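PDB 4A0S: octenoyl-CoA reductase/carboxylase from Streptomyces sp., which probably carries out the NADPH-dependent reductive carboxylation of 2-octenoyl-CoA, supplying an unusual extender unit for polyketide synthesis. Local coordinates for residues Y25-L30 against G53-P58; Y110-S115 against E167-G172. One frame throughout, in Å; residues are numbered along the deposited sequence.

Interaction 1 (Y25-L30 against G53-P58); sequences YLALHL and GEVPMP
Val-55 sits between two aromatic rings and gives one methyl to each. Its CG2 lies over one face of the Tyr-25 ring, 3.7 Å from the ring centroid, and CG1 lies over one face of the His-29 ring, both as CH-pi contacts. At the Tyr-25 edge, in plane, come Pro-58 CD and Met-57 CA; at the His-29 edge stands Gly-53 N. Beta-branching suits Val-55 here, since both methyls leave one carbon and diverge. Val-55 CG2 also meets Ala-27 CB at 3.7 Å, a side chain small enough to let the valine settle. Met-57, bent at chi2 and chi3, brings CE to 3.6 Å from Tyr-25 CD1, with its sulfur oblique to the ring in a Met-aromatic contact. A water bonds Tyr-25 OH at 2.7 Å.

The backbones pair antiparallel. Tyr-25 N donates to Val-55 O at 2.9 Å and Val-55 N to Tyr-25 O at 2.8 Å; Ala-27 and Gly-53 exchange another two bonds. Ala-27 O is gripped twice: His-29 ND1 donates to it at 2.9 Å, and Gly-53 N reaches it from the opposite face of its plane. This oxygen lies close to the His-29 ring plane, 4° out of it, which suits donation by ND1. On the other face Glu-54 folds back beside Leu-26, OE2 coming to 3.6 Å from Leu-26 CB, while OE1 is bonded to Thr-24.

The N-to-C directions of strands 25-30 and 54-56 are 105° apart, and the chain turns a corner at Gly-53. The short antiparallel ladder is plain packing away from the ligand sites, in a small sheet where strand 24-31 also pairs with strands 51-52 and 110-112. Strand 110-112 packs Tyr-110 and Val-112 against His-29, Ala-27 and Val-55, while Met-57 and Pro-58 reach Tyr-176 and Val-178 of strand 176-180.

Interaction 2 (Y110-S115 against E167-G172); sequences YHVLGS and ETNFGG
Val-112 O accepts Gly-171 N, and Gly-114 O accepts Gly-172 N, as the irregular segment 167-172 passes strand 110-112 and its extension with end-to-end directions 59° apart. The decisive side chain is Asn-169, whose amide acts on the strand much as a neighbouring peptide would: ND2 donates to Tyr-110 O at 3.0 Å, nearly in its own amide plane, and OD1 accepts Val-112 N at 2.7 Å with an N-H...O angle of 165°. OD1 also takes Phe-170 N at 2.9 Å, so three bonds fix the amide's rotation. An alanine here would probably leave Tyr-110 O, Val-112 N and Phe-170 N without these mates in a buried setting.

Both segments fall in the GroES-like part of this medium-chain dehydrogenase/reductase fold, which packs beside the Rossmann domain. Between the two asparagine bonds His-111, its CG anti to the backbone N (chi1 -176°), extends NE2 to Thr-168 O at 2.7 Å; Thr-89 holds its ND1, and Leu-113 CD2 lies over the centre of one face of the ring. Two nitrogens on a flat ring let histidine tie the loop to its surroundings from both sides. Phe-170 carries Asn-169 CB over its ring centre and meets Tyr-110 OH at its edge, 3.8 Å from CE1. Gly-171 must lack a side chain, for a CB would clash with the carbonyl oxygens of Val-112, Leu-113 and Gly-114. At Gly-114 a CB would be jammed against the carbonyl oxygen of Leu-113 by the backbone angles, and would also clash with Gly-172 N.

Overall arrangement
Interactions 1 and 2 have centres about 9 Å apart and come in series along the chain, the first closing before the second opens. They share one antiparallel sheet: strand 24-31 lies next to strand 110-112, joined by probable hydrogen bonds from His-111 N to Leu-30 O and from Leu-113 N to Leu-28 O. Strand 24-31 thus pairs with both the 54-56 region and strand 110-112, and the loop 167-172 reaches helix 89-97, where Thr-168 touches Asn-96. Interaction 1 lies away from the ligand sites, whereas interaction 2 lies nearer the bound ligands, though it does not touch them: the side chain of Thr-168 is about 9 Å from octanoyl-coenzyme A.

Interaction 1 (Y25-L30 against G53-P58)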
# COMPACT_ATOMS: atom_id res chain seq x y z
N TYR A 25 45.74 8.30 3.31
CA TYR A 25 45.38 8.09 1.93
C TYR A 25 45.01 9.39 1.27
O TYR A 25 44.67 10.36 1.95
CB TYR A 25 44.26 7.06 1.80
CG TYR A 25 42.95 7.45 2.42
CD1 TYR A 25 42.69 7.15 3.74
CD2 TYR A 25 41.97 8.11 1.68
CE1 TYR A 25 41.50 7.48 4.33
CE2 TYR A 25 40.75 8.46 2.26
CZ TYR A 25 40.53 8.14 3.59
OH TYR A 25 39.35 8.46 4.21
N LEU A 26 45.10 9.40 -0.05
CA LEU A 26 44.73 10.56 -0.86
C LEU A 26 43.21 10.73 -0.89
O LEU A 26 42.46 9.79 -1.15
CB LEU A 26 45.28 10.41 -2.28
CG LEU A 26 45.15 11.58 -3.27
CD1 LEU A 26 45.88 12.79 -2.72
CD2 LEU A 26 45.71 11.19 -4.62
N ALA A 27 42.76 11.94 -0.60
CA ALA A 27 41.33 12.18 -0.54
C ALA A 27 40.97 13.57 -1.01
O ALA A 27 41.66 14.54 -0.68
CB ALA A 27 40.83 11.99 0.88
N LEU A 28 39.88 13.64 -1.76
CA LEU A 28 39.22 14.89 -2.04
C LEU A 28 38.48 15.23 -0.77
O LEU A 28 37.65 14.44 -0.31
CB LEU A 28 38.22 14.75 -3.19
CG LEU A 28 37.67 16.08 -3.71
CD1 LEU A 28 38.75 16.88 -4.48
CD2 LEU A 28 36.45 15.82 -4.55
N HIS A 29 38.80 16.38 -0.18
CA HIS A 29 38.18 16.73 1.08
C HIS A 29 38.01 18.21 1.25
O HIS A 29 38.57 19.02 0.50
CB HIS A 29 39.00 16.17 2.24
CG HIS A 29 40.37 16.77 2.35
ND1 HIS A 29 41.42 16.36 1.56
CD2 HIS A 29 40.85 17.75 3.15
CE1 HIS A 29 42.49 17.07 1.87
NE2 HIS A 29 42.18 17.91 2.84
N LEU A 30 37.23 18.55 2.27
CA LEU A 30 37.09 19.91 2.71
C LEU A 30 37.78 20.05 4.05
O LEU A 30 38.05 19.04 4.73
CB LEU A 30 35.62 20.27 2.82
CG LEU A 30 34.81 20.06 1.55
CD1 LEU A 30 33.35 20.12 1.93
CD2 LEU A 30 35.15 21.09 0.48
N GLY A 53 44.61 15.82 -0.86
CA GLY A 53 45.82 15.50 -0.10
C GLY A 53 45.57 14.32 0.81
O GLY A 53 44.43 13.81 0.92
N GLU A 54 46.65 13.90 1.46
CA GLU A 54 46.63 12.78 2.38
C GLU A 54 45.81 13.11 3.61
O GLU A 54 45.92 14.19 4.19
CB GLU A 54 48.05 12.39 2.79
CG GLU A 54 48.95 11.88 1.65
CD GLU A 54 48.44 10.60 1.01
OE1 GLU A 54 48.30 9.58 1.72
OE2 GLU A 54 48.18 10.60 -0.22
N VAL A 55 44.97 12.17 4.01
CA VAL A 55 44.23 12.30 5.24
C VAL A 55 44.48 11.03 6.04
O VAL A 55 44.79 9.98 5.47
CB VAL A 55 42.69 12.49 4.99
CG1 VAL A 55 42.40 13.79 4.26
CG2 VAL A 55 42.13 11.31 4.23
N PRO A 56 44.36 11.11 7.37
CA PRO A 56 44.60 9.92 8.18
C PRO A 56 43.63 8.81 7.85
O PRO A 56 42.43 9.05 7.70
CB PRO A 56 44.34 10.42 9.60
CG PRO A 56 44.69 11.88 9.53
CD PRO A 56 44.16 12.31 8.20
N MET A 57 44.15 7.59 7.71
CA MET A 57 43.31 6.40 7.63
C MET A 57 42.62 6.17 8.98
O MET A 57 43.31 5.99 9.98
CB MET A 57 44.17 5.19 7.32
CG MET A 57 43.42 3.88 7.28
SD MET A 57 42.19 3.84 5.95
CE MET A 57 43.22 3.65 4.51
N PRO A 58 41.27 6.16 9.02
CA PRO A 58 40.63 5.91 10.31
C PRO A 58 40.66 4.44 10.67
O PRO A 58 40.93 3.59 9.82
CB PRO A 58 39.18 6.34 10.07
CG PRO A 58 38.95 6.04 8.64
CD PRO A 58 40.26 6.37 7.95
O HOH W 1 40.48 9.64 6.40

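Interaction 2 (Y110-S115 against E167-G172)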
# COMPACT_ATOMS: atom_id res chain seq x y z
N TYR A 110 38.97 17.61 8.56
CA TYR A 110 38.86 17.38 7.13
C TYR A 110 37.59 16.58 6.92
O TYR A 110 37.15 15.85 7.81
CB TYR A 110 40.07 16.59 6.61
CG TYR A 110 40.27 15.26 7.30
CD1 TYR A 110 40.98 15.17 8.50
CD2 TYR A 110 39.74 14.09 6.75
CE1 TYR A 110 41.15 13.93 9.15
CE2 TYR A 110 39.91 12.86 7.39
CZ TYR A 110 40.61 12.79 8.57
OH TYR A 110 40.76 11.56 9.18
N HIS A 111 37.00 16.74 5.75
CA HIS A 111 35.87 15.92 5.39
C HIS A 111 36.11 15.30 4.03
O HIS A 111 36.15 16.01 3.02
CB HIS A 111 34.59 16.73 5.37
CG HIS A 111 33.39 15.90 5.09
ND1 HIS A 111 32.14 16.45 4.88
CD2 HIS A 111 33.23 14.55 5.00
CE1 HIS A 111 31.28 15.47 4.67
NE2 HIS A 111 31.91 14.32 4.73
N VAL A 112 36.25 13.98 4.02
CA VAL A 112 36.40 13.25 2.77
C VAL A 112 35.04 12.99 2.15
O VAL A 112 34.23 12.22 2.66
CB VAL A 112 37.18 11.96 2.96
CG1 VAL A 112 37.40 11.27 1.59
CG2 VAL A 112 38.53 12.26 3.67
N LEU A 113 34.83 13.64 1.01
CA LEU A 113 33.55 13.64 0.29
C LEU A 113 33.42 12.43 -0.60
O LEU A 113 34.35 11.65 -0.72
CB LEU A 113 33.45 14.90 -0.56
CG LEU A 113 33.71 16.21 0.17
CD1 LEU A 113 33.39 17.33 -0.79
CD2 LEU A 113 32.85 16.36 1.45
N GLY A 114 32.27 12.30 -1.27
CA GLY A 114 32.08 11.23 -2.22
C GLY A 114 31.06 10.29 -1.62
O GLY A 114 31.27 9.73 -0.55
N SER A 115 29.96 10.12 -2.33
CA SER A 115 28.81 9.45 -1.78
C SER A 115 28.43 8.20 -2.53
O SER A 115 27.52 7.48 -2.14
CB SER A 115 27.65 10.43 -1.73
OG SER A 115 28.05 11.50 -0.92
N GLU A 167 26.98 13.43 5.32
CA GLU A 167 26.86 13.47 6.79
C GLU A 167 27.82 12.49 7.44
O GLU A 167 27.81 12.33 8.66
CB GLU A 167 25.43 13.17 7.25
CG GLU A 167 24.42 14.25 6.92
CD GLU A 167 23.53 13.88 5.77
OE1 GLU A 167 23.57 12.71 5.34
OE2 GLU A 167 22.75 14.76 5.30
N THR A 168 28.62 11.80 6.63
CA THR A 168 29.66 10.95 7.18
C THR A 168 30.96 11.32 6.55
O THR A 168 31.00 11.87 5.45
CB THR A 168 29.44 9.43 6.97
OG1 THR A 168 29.91 9.03 5.68
CG2 THR A 168 27.99 9.02 7.17
N ASN A 169 32.03 10.97 7.23
CA ASN A 169 33.33 11.17 6.68
C ASN A 169 33.71 9.93 5.89
O ASN A 169 32.93 8.97 5.78
CB ASN A 169 34.34 11.42 7.80
CG ASN A 169 35.35 12.47 7.43
OD1 ASN A 169 35.83 12.52 6.30
ND2 ASN A 169 35.68 13.34 8.39
N PHE A 170 34.92 9.97 5.34
CA PHE A 170 35.53 8.79 4.71
C PHE A 170 34.74 8.38 3.49
O PHE A 170 34.52 7.20 3.22
CB PHE A 170 35.73 7.66 5.72
CG PHE A 170 36.14 8.15 7.08
CD1 PHE A 170 37.29 8.94 7.22
CD2 PHE A 170 35.39 7.86 8.21
CE1 PHE A 170 37.68 9.45 8.48
CE2 PHE A 170 35.75 8.33 9.47
CZ PHE A 170 36.92 9.14 9.61
N GLY A 171 34.31 9.40 2.75
CA GLY A 171 33.62 9.21 1.51
C GLY A 171 34.47 8.63 0.40
O GLY A 171 35.67 8.35 0.57
N GLY A 172 33.84 8.46 -0.75
CA GLY A 172 34.43 7.72 -1.85
C GLY A 172 35.29 8.49 -2.82
O GLY A 172 35.88 7.89 -3.71